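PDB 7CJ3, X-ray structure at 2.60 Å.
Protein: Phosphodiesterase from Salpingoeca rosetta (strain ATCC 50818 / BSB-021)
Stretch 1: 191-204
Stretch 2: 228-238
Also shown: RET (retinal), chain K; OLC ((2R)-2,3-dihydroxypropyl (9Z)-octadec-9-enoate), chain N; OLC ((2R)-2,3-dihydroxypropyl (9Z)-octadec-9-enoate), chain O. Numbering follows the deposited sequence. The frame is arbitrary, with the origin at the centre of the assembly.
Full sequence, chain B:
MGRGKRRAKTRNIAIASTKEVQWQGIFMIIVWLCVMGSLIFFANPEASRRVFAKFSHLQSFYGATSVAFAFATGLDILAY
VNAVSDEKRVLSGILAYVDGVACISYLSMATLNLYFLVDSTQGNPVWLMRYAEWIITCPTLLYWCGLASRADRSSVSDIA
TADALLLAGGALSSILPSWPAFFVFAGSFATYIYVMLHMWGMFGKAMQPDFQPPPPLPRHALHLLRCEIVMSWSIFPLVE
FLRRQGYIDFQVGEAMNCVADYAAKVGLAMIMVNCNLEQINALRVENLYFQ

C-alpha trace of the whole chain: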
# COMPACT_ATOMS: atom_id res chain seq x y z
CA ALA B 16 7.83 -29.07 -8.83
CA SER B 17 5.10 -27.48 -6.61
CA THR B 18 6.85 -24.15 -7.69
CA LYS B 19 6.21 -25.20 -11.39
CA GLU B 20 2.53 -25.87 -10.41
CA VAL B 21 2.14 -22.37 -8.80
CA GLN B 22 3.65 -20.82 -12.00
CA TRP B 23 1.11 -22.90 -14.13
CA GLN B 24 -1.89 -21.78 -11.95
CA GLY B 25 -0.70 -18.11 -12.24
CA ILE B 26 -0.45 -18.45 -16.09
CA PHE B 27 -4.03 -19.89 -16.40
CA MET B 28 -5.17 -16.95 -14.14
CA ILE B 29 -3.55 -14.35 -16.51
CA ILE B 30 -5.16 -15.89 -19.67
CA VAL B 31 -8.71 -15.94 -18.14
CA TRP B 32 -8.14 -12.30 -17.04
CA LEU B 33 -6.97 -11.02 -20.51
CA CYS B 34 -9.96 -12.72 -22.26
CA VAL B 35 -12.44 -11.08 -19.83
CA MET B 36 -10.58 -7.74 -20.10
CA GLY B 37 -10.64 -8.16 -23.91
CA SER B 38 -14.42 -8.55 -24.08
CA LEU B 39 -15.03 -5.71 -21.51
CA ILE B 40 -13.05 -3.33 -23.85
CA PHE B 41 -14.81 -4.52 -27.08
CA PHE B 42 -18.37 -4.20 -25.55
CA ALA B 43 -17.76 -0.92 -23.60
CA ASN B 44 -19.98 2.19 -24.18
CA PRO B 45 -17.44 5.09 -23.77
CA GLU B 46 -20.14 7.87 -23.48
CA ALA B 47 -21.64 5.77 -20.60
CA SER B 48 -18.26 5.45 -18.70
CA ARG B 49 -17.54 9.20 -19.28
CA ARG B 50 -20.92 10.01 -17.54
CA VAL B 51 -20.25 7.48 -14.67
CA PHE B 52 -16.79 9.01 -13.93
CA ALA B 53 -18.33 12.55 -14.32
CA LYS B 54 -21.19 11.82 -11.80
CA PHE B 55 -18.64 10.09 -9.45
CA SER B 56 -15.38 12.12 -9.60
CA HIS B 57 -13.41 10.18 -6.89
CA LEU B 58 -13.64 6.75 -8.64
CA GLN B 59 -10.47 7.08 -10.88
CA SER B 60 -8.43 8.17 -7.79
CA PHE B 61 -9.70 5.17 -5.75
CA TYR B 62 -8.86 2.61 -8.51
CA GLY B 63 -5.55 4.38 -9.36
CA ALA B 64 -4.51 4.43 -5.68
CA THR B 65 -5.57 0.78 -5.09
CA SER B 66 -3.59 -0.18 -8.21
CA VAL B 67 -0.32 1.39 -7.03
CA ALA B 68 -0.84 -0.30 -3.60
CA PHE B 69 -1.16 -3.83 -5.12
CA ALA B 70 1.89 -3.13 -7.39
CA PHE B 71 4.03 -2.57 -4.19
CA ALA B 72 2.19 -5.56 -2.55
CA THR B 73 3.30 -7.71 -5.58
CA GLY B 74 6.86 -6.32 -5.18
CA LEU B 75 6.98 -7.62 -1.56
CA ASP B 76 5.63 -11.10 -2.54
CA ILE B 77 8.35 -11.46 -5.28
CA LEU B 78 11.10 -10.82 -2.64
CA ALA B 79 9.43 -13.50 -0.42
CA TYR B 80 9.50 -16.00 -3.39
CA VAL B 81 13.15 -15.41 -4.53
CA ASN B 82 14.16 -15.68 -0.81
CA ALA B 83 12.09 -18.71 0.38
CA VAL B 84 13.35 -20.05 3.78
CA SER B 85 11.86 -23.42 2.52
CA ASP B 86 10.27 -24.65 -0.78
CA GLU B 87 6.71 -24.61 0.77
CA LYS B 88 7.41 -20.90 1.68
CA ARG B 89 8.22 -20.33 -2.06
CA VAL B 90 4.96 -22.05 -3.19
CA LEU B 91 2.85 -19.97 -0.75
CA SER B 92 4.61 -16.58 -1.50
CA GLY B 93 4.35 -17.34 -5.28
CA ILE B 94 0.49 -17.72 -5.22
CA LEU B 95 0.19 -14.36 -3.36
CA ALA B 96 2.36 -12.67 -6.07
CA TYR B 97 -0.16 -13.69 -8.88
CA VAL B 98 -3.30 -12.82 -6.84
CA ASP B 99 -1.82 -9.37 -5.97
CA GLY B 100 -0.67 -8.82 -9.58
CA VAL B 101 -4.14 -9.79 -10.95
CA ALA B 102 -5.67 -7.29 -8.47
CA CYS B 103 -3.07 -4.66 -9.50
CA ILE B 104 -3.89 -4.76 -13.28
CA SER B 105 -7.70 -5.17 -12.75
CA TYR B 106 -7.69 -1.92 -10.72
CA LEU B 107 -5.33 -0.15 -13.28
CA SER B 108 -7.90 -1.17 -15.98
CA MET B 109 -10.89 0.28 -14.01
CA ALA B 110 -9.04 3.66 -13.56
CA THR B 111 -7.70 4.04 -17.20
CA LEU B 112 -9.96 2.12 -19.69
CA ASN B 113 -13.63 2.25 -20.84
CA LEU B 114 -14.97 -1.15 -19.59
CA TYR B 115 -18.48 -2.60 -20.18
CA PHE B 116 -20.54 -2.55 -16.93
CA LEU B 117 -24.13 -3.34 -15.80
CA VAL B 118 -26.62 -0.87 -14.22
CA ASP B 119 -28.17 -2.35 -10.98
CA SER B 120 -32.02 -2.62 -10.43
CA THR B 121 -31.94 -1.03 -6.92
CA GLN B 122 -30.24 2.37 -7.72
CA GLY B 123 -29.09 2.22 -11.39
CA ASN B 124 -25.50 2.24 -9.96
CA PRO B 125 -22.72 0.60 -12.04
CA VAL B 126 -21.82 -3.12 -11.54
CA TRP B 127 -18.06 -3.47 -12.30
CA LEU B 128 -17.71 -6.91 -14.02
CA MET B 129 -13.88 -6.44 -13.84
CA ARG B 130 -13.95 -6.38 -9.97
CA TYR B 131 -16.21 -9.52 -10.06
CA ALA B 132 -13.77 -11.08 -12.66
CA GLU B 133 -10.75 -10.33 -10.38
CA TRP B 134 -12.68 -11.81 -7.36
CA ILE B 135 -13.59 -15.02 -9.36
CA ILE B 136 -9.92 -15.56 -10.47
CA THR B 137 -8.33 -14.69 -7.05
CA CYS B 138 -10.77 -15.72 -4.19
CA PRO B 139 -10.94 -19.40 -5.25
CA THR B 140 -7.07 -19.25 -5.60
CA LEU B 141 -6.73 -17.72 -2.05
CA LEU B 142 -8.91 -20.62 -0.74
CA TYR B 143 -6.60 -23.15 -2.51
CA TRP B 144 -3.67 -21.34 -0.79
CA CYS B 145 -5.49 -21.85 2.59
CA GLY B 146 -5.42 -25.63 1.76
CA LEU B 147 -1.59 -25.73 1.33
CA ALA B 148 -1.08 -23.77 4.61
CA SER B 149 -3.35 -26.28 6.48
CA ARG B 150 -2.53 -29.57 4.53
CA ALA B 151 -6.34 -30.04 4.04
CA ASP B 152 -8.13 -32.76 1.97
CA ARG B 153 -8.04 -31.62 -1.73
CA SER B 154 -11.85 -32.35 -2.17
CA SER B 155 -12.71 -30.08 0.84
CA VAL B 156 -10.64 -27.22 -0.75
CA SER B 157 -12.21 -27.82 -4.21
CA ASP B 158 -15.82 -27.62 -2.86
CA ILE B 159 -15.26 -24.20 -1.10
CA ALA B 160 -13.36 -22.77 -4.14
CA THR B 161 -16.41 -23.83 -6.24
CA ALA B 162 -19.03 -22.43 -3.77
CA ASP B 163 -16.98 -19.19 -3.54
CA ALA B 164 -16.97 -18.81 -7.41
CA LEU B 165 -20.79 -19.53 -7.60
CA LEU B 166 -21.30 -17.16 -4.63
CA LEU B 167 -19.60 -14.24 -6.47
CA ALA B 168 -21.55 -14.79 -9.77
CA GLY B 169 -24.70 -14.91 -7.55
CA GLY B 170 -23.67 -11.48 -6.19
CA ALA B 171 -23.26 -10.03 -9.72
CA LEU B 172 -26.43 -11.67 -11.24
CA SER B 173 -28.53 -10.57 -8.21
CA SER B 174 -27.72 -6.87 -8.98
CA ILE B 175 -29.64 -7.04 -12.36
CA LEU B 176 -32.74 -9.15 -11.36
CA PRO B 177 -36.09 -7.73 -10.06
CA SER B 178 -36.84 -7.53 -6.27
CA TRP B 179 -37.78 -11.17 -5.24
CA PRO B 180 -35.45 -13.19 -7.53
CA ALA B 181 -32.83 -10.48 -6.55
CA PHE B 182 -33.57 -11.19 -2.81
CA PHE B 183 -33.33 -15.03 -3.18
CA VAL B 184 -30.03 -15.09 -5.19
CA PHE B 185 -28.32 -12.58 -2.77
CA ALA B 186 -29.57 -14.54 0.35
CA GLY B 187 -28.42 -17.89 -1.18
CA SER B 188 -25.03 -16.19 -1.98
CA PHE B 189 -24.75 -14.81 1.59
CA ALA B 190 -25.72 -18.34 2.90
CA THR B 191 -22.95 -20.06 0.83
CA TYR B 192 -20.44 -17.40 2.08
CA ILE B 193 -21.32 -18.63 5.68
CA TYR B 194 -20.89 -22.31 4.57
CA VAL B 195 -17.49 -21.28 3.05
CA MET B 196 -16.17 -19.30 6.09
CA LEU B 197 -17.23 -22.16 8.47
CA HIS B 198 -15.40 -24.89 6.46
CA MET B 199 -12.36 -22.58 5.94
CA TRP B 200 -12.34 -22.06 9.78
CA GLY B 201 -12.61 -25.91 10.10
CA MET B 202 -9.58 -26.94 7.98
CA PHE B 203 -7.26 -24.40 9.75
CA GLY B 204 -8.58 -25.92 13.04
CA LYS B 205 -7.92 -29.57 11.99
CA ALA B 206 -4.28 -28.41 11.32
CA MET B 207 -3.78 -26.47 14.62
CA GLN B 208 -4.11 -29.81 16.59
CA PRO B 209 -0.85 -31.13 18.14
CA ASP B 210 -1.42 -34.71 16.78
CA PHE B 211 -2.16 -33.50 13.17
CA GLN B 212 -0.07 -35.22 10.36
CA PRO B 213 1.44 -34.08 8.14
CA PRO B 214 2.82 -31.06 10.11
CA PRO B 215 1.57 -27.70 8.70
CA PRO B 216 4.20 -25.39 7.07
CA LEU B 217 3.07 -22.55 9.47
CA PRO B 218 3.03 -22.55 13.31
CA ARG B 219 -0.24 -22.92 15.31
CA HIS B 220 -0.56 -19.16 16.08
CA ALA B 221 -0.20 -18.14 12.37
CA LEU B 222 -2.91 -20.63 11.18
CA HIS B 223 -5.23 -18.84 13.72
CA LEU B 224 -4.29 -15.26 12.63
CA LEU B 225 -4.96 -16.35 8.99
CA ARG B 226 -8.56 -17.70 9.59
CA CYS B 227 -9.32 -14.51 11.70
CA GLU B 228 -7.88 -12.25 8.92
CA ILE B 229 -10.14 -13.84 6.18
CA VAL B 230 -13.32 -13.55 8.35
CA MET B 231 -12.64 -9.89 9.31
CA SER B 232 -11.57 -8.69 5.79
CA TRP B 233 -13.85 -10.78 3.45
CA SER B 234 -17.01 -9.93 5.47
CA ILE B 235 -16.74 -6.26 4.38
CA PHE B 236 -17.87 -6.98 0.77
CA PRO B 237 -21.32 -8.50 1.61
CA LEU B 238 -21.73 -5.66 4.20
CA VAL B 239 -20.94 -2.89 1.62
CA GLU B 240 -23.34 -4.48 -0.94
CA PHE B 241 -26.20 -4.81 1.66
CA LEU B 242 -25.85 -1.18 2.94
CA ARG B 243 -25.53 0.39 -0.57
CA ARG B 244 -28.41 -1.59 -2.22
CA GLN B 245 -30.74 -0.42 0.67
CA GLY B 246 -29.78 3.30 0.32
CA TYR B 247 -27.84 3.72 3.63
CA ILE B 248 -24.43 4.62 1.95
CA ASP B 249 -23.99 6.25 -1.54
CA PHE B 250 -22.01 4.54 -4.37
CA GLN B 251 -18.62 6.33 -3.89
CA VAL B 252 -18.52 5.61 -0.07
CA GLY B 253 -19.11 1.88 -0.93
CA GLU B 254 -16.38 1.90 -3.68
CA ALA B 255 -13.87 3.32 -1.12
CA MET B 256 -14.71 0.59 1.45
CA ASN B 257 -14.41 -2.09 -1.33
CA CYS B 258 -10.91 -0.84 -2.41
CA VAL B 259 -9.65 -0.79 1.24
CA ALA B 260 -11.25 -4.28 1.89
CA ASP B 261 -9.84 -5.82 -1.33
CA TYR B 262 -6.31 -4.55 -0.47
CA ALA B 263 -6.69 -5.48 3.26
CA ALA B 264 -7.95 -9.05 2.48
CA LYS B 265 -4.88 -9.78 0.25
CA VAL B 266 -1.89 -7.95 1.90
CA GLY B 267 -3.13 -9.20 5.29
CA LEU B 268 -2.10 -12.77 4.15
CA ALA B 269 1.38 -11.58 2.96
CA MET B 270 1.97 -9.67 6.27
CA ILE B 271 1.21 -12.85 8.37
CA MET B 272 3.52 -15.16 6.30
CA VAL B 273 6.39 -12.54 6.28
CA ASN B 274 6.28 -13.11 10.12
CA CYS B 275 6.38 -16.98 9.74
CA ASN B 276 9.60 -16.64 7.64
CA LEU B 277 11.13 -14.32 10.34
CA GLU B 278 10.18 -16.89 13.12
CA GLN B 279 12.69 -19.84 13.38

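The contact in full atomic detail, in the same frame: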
# COMPACT_ATOMS: atom_id res chain seq x y z
N THR B 191 -24.11 -19.26 1.30
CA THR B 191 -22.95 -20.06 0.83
C THR B 191 -21.66 -19.46 1.42
O THR B 191 -20.78 -20.24 1.86
CB THR B 191 -22.89 -20.04 -0.69
OG1 THR B 191 -24.23 -20.24 -1.17
CG2 THR B 191 -21.94 -21.08 -1.23
N TYR B 192 -21.56 -18.13 1.44
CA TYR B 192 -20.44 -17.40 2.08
C TYR B 192 -20.27 -17.87 3.54
O TYR B 192 -19.08 -18.03 3.96
CB TYR B 192 -20.61 -15.88 1.96
CG TYR B 192 -19.60 -15.11 2.77
CD1 TYR B 192 -18.32 -14.85 2.27
CD2 TYR B 192 -19.88 -14.69 4.06
CE1 TYR B 192 -17.38 -14.16 3.01
CE2 TYR B 192 -18.95 -13.99 4.81
CZ TYR B 192 -17.69 -13.73 4.29
OH TYR B 192 -16.79 -13.05 5.05
N ILE B 193 -21.38 -18.08 4.29
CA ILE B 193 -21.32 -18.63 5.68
C ILE B 193 -20.75 -20.06 5.62
O ILE B 193 -19.82 -20.38 6.40
CB ILE B 193 -22.70 -18.63 6.39
CG1 ILE B 193 -23.39 -17.26 6.40
CG2 ILE B 193 -22.57 -19.17 7.81
CD1 ILE B 193 -22.61 -16.21 7.11
N TYR B 194 -21.33 -20.91 4.76
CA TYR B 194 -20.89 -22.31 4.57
C TYR B 194 -19.37 -22.32 4.32
O TYR B 194 -18.64 -23.16 4.90
CB TYR B 194 -21.71 -22.96 3.45
CG TYR B 194 -21.11 -24.25 2.93
CD1 TYR B 194 -21.43 -25.47 3.50
CD2 TYR B 194 -20.22 -24.23 1.87
CE1 TYR B 194 -20.86 -26.65 3.04
CE2 TYR B 194 -19.61 -25.39 1.43
CZ TYR B 194 -19.94 -26.61 2.00
OH TYR B 194 -19.35 -27.74 1.52
N VAL B 195 -18.91 -21.39 3.48
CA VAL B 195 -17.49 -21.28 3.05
C VAL B 195 -16.62 -20.89 4.25
O VAL B 195 -15.58 -21.58 4.48
CB VAL B 195 -17.36 -20.26 1.89
CG1 VAL B 195 -15.93 -19.77 1.69
CG2 VAL B 195 -17.92 -20.81 0.58
N MET B 196 -16.98 -19.82 4.96
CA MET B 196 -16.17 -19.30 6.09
C MET B 196 -16.09 -20.36 7.21
O MET B 196 -15.03 -20.43 7.89
CB MET B 196 -16.75 -18.00 6.66
CG MET B 196 -16.58 -16.78 5.73
SD MET B 196 -14.86 -16.21 5.47
CE MET B 196 -14.49 -17.06 3.93
N LEU B 197 -17.14 -21.16 7.38
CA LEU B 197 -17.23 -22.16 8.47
C LEU B 197 -16.26 -23.30 8.17
O LEU B 197 -15.54 -23.73 9.12
CB LEU B 197 -18.67 -22.70 8.59
CG LEU B 197 -19.56 -22.04 9.65
CD1 LEU B 197 -21.01 -22.48 9.49
CD2 LEU B 197 -19.06 -22.34 11.07
N HIS B 198 -16.25 -23.77 6.92
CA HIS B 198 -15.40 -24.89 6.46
C HIS B 198 -13.96 -24.42 6.35
O HIS B 198 -13.06 -25.23 6.70
CB HIS B 198 -15.93 -25.50 5.16
CG HIS B 198 -17.02 -26.49 5.39
ND1 HIS B 198 -18.34 -26.14 5.44
CD2 HIS B 198 -16.96 -27.83 5.58
CE1 HIS B 198 -19.06 -27.24 5.62
NE2 HIS B 198 -18.23 -28.29 5.72
N MET B 199 -13.73 -23.18 5.93
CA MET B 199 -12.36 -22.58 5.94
C MET B 199 -11.83 -22.59 7.38
O MET B 199 -10.66 -23.02 7.57
CB MET B 199 -12.37 -21.14 5.44
CG MET B 199 -10.99 -20.53 5.40
SD MET B 199 -10.54 -19.58 6.90
CE MET B 199 -11.96 -18.50 7.05
N TRP B 200 -12.65 -22.11 8.33
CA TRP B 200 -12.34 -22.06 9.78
C TRP B 200 -12.01 -23.49 10.24
O TRP B 200 -10.95 -23.68 10.88
CB TRP B 200 -13.50 -21.40 10.56
CG TRP B 200 -13.18 -21.09 11.99
CD1 TRP B 200 -13.29 -21.92 13.06
CD2 TRP B 200 -12.66 -19.85 12.51
NE1 TRP B 200 -12.88 -21.29 14.20
CE2 TRP B 200 -12.47 -20.03 13.89
CE3 TRP B 200 -12.32 -18.61 11.95
CZ2 TRP B 200 -11.96 -19.03 14.71
CZ3 TRP B 200 -11.83 -17.62 12.76
CH2 TRP B 200 -11.65 -17.83 14.13
N GLY B 201 -12.79 -24.48 9.80
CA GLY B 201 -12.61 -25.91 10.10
C GLY B 201 -11.23 -26.43 9.77
O GLY B 201 -10.57 -27.01 10.66
N MET B 202 -10.79 -26.26 8.52
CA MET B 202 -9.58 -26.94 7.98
C MET B 202 -8.32 -26.35 8.62
O MET B 202 -7.37 -27.12 8.85
CB MET B 202 -9.51 -26.86 6.45
CG MET B 202 -9.29 -25.48 5.88
SD MET B 202 -8.91 -25.51 4.09
CE MET B 202 -10.49 -26.01 3.41
N PHE B 203 -8.31 -25.05 8.93
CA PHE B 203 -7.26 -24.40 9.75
C PHE B 203 -7.24 -25.00 11.16
O PHE B 203 -6.12 -25.14 11.70
CB PHE B 203 -7.49 -22.91 9.85
CG PHE B 203 -6.93 -22.15 8.69
CD1 PHE B 203 -5.57 -21.99 8.55
CD2 PHE B 203 -7.77 -21.59 7.73
CE1 PHE B 203 -5.05 -21.26 7.49
CE2 PHE B 203 -7.24 -20.89 6.66
CZ PHE B 203 -5.88 -20.72 6.55
N GLY B 204 -8.42 -25.29 11.73
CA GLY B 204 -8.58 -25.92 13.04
C GLY B 204 -8.03 -27.35 13.06
O GLY B 204 -7.24 -27.67 13.99
N GLU B 228 -8.12 -13.32 9.93
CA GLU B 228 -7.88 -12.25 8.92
C GLU B 228 -8.96 -12.33 7.83
O GLU B 228 -9.51 -11.26 7.49
CB GLU B 228 -6.49 -12.41 8.33
CG GLU B 228 -6.00 -11.18 7.58
CD GLU B 228 -6.39 -11.04 6.12
OE1 GLU B 228 -6.37 -9.88 5.68
OE2 GLU B 228 -6.71 -12.04 5.42
N ILE B 229 -9.23 -13.55 7.32
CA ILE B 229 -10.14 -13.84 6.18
C ILE B 229 -11.57 -13.46 6.57
O ILE B 229 -12.26 -12.76 5.80
CB ILE B 229 -9.96 -15.32 5.76
CG1 ILE B 229 -8.59 -15.52 5.10
CG2 ILE B 229 -11.09 -15.82 4.85
CD1 ILE B 229 -8.10 -16.94 5.08
N VAL B 230 -11.97 -13.84 7.79
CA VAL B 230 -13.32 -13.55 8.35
C VAL B 230 -13.49 -12.03 8.51
O VAL B 230 -14.54 -11.49 8.09
CB VAL B 230 -13.53 -14.32 9.67
CG1 VAL B 230 -14.80 -13.87 10.40
CG2 VAL B 230 -13.56 -15.82 9.42
N MET B 231 -12.49 -11.34 9.07
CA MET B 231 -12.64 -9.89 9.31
C MET B 231 -12.73 -9.20 7.96
O MET B 231 -13.76 -8.54 7.71
CB MET B 231 -11.49 -9.36 10.17
CG MET B 231 -11.23 -7.87 10.14
SD MET B 231 -12.16 -6.93 11.40
CE MET B 231 -12.59 -5.43 10.51
N SER B 232 -11.74 -9.41 7.08
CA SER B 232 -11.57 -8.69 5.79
C SER B 232 -12.68 -9.04 4.78
O SER B 232 -13.27 -8.12 4.26
CB SER B 232 -10.21 -8.96 5.21
OG SER B 232 -9.96 -10.34 5.07
N TRP B 233 -12.95 -10.32 4.54
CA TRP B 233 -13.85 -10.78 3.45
C TRP B 233 -15.29 -10.38 3.76
O TRP B 233 -16.10 -10.27 2.81
CB TRP B 233 -13.79 -12.30 3.26
CG TRP B 233 -12.55 -12.84 2.64
CD1 TRP B 233 -11.26 -12.41 2.78
CD2 TRP B 233 -12.48 -14.01 1.80
NE1 TRP B 233 -10.40 -13.22 2.09
CE2 TRP B 233 -11.12 -14.20 1.47
CE3 TRP B 233 -13.43 -14.91 1.32
CZ2 TRP B 233 -10.70 -15.27 0.68
CZ3 TRP B 233 -13.01 -15.96 0.53
CH2 TRP B 233 -11.66 -16.13 0.22
N SER B 234 -15.62 -10.21 5.03
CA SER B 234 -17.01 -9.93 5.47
C SER B 234 -17.40 -8.51 5.08
O SER B 234 -18.57 -8.20 5.11
CB SER B 234 -17.15 -10.15 6.93
OG SER B 234 -17.25 -11.54 7.20
N ILE B 235 -16.45 -7.69 4.67
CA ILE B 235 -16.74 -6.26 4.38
C ILE B 235 -17.51 -6.17 3.07
O ILE B 235 -18.39 -5.33 2.98
CB ILE B 235 -15.45 -5.42 4.45
CG1 ILE B 235 -15.00 -5.34 5.91
CG2 ILE B 235 -15.64 -4.05 3.86
CD1 ILE B 235 -13.52 -5.24 6.05
N PHE B 236 -17.24 -7.05 2.12
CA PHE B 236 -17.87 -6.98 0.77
C PHE B 236 -19.39 -7.17 0.88
O PHE B 236 -20.13 -6.28 0.50
CB PHE B 236 -17.18 -7.93 -0.20
CG PHE B 236 -15.69 -7.72 -0.22
CD1 PHE B 236 -15.16 -6.56 -0.78
CD2 PHE B 236 -14.84 -8.63 0.37
CE1 PHE B 236 -13.80 -6.35 -0.79
CE2 PHE B 236 -13.48 -8.41 0.37
CZ PHE B 236 -12.96 -7.27 -0.21
N PRO B 237 -19.88 -8.30 1.46
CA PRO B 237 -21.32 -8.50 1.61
C PRO B 237 -21.95 -7.34 2.39
O PRO B 237 -23.05 -6.96 2.05
CB PRO B 237 -21.45 -9.82 2.38
CG PRO B 237 -20.07 -10.14 2.91
CD PRO B 237 -19.10 -9.42 2.00
N LEU B 238 -21.23 -6.79 3.38
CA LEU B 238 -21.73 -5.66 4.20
C LEU B 238 -21.86 -4.42 3.31
O LEU B 238 -22.92 -3.81 3.33
CB LEU B 238 -20.79 -5.42 5.39
CG LEU B 238 -21.29 -4.41 6.44
CD1 LEU B 238 -22.75 -4.63 6.82
CD2 LEU B 238 -20.46 -4.49 7.71
C1 RET K . -20.86 -10.50 -2.66
C2 RET K . -22.33 -10.62 -3.07
C3 RET K . -23.28 -10.60 -1.96
C4 RET K . -22.96 -11.69 -0.96
C5 RET K . -21.50 -11.98 -0.76
C6 RET K . -20.51 -11.35 -1.44
C7 RET K . -19.12 -11.55 -1.01
C8 RET K . -17.94 -11.13 -1.63
C9 RET K . -16.60 -11.52 -1.33
C10 RET K . -15.49 -11.05 -2.07
C11 RET K . -14.13 -11.20 -1.79
C12 RET K . -13.02 -10.65 -2.43
C13 RET K . -11.66 -10.87 -2.14
C14 RET K . -10.67 -10.33 -2.94
C15 RET K . -9.32 -10.85 -3.10
C16 RET K . -20.07 -10.95 -3.89
C17 RET K . -20.57 -9.01 -2.39
C18 RET K . -21.28 -13.06 0.28
C19 RET K . -16.30 -12.44 -0.19
C20 RET K . -11.33 -11.68 -0.92
C18 OLC N . -21.44 -11.33 8.19
C10 OLC N . -16.10 -18.86 12.29
C9 OLC N . -15.89 -19.60 13.41
C17 OLC N . -21.16 -12.41 9.22
C11 OLC N . -17.41 -18.66 11.59
C8 OLC N . -16.90 -20.37 14.18
C24 OLC N . -10.38 -27.29 17.76
C16 OLC N . -20.12 -13.49 8.83
C12 OLC N . -17.43 -17.34 10.86
C7 OLC N . -16.23 -21.48 14.99
C15 OLC N . -20.22 -14.76 9.70
C13 OLC N . -18.86 -16.73 10.80
C6 OLC N . -17.12 -22.72 15.16
C14 OLC N . -18.86 -15.41 9.96
C5 OLC N . -17.18 -23.71 13.97
C4 OLC N . -15.94 -24.61 13.66
C3 OLC N . -14.88 -24.74 14.77
C2 OLC N . -13.48 -25.24 14.34
C21 OLC N . -10.08 -25.09 16.47
C1 OLC N . -12.40 -24.77 15.34
C22 OLC N . -9.53 -26.03 17.58
O19 OLC N . -12.52 -23.69 15.93
O25 OLC N . -9.62 -28.22 18.52
O23 OLC N . -8.15 -26.41 17.34
O20 OLC N . -11.20 -25.58 15.68
C18 OLC O . -30.89 -15.45 4.68
C10 OLC O . -25.37 -21.96 5.69
C9 OLC O . -24.54 -22.99 5.84
C17 OLC O . -31.27 -16.89 4.98
C11 OLC O . -25.97 -21.17 6.83
C8 OLC O . -24.13 -23.55 7.17
C24 OLC O . -24.43 -31.48 11.04
C16 OLC O . -30.02 -17.78 4.92
C12 OLC O . -27.25 -20.50 6.33
C7 OLC O . -23.09 -24.67 7.01
C15 OLC O . -29.88 -18.76 6.10
C13 OLC O . -27.30 -18.98 6.50
C6 OLC O . -23.18 -25.55 8.25
C14 OLC O . -28.67 -18.48 7.02
C5 OLC O . -21.88 -26.19 8.69
C4 OLC O . -21.32 -27.07 7.60
C3 OLC O . -22.13 -28.34 7.29
C2 OLC O . -22.29 -29.29 8.50
C21 OLC O . -22.66 -32.69 9.73
C1 OLC O . -22.41 -30.76 8.08
C22 OLC O . -23.00 -32.02 11.08
O19 OLC O . -22.97 -31.06 7.04
O25 OLC O . -24.52 -30.18 11.63
O23 OLC O . -22.82 -32.96 12.17
O20 OLC O . -21.86 -31.83 8.91

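Stretch 1 is helical throughout and runs nearly antiparallel to helix 228-233, at 158°, with the axes 10.8 Å apart at closest approach. The contact is mostly apolar.

Tyr 192 makes the one hydrogen bond across the interface. Its CA-to-CB bond points toward stretch 2, chi1 is t, and Tyr 192 OH donates to Ser 234 OG at 2.7 Å. Ser 234 OG in turn donates to Val 230 O (2.9 Å), a carbonyl one helical turn back, so the phenol is tied through a serine to the partner's backbone. The rest of the side chain has apolar neighbours: Pro 237 CG lies over one ring face, 4.4 Å from Tyr 192 CE2, and retinal C18 is 3.4 Å from Tyr 192 CB.

One turn on, Met 196, long and unbranched, can reach several partners. Its CE reaches Trp 233 CE3 at 3.5 Å and Ile 229 CG2 at 3.7 Å; retinal C20 lies over one face of the Trp 233 ring. Met 199, whose thioether chain offers apolar surface to the branched Ile 229, places its CE 3.6 Å from the same Ile 229 CG2. Trp 200 joins two environments: CE3 meets Val 230 CG2 at 4.0 Å, while NE1 donates to lipid O19 of OLC chain N at 3.0 Å. Phe 203 closes the row with the apolar surface of its ring, its CE2 4.3 Å from Ile 229 CD1.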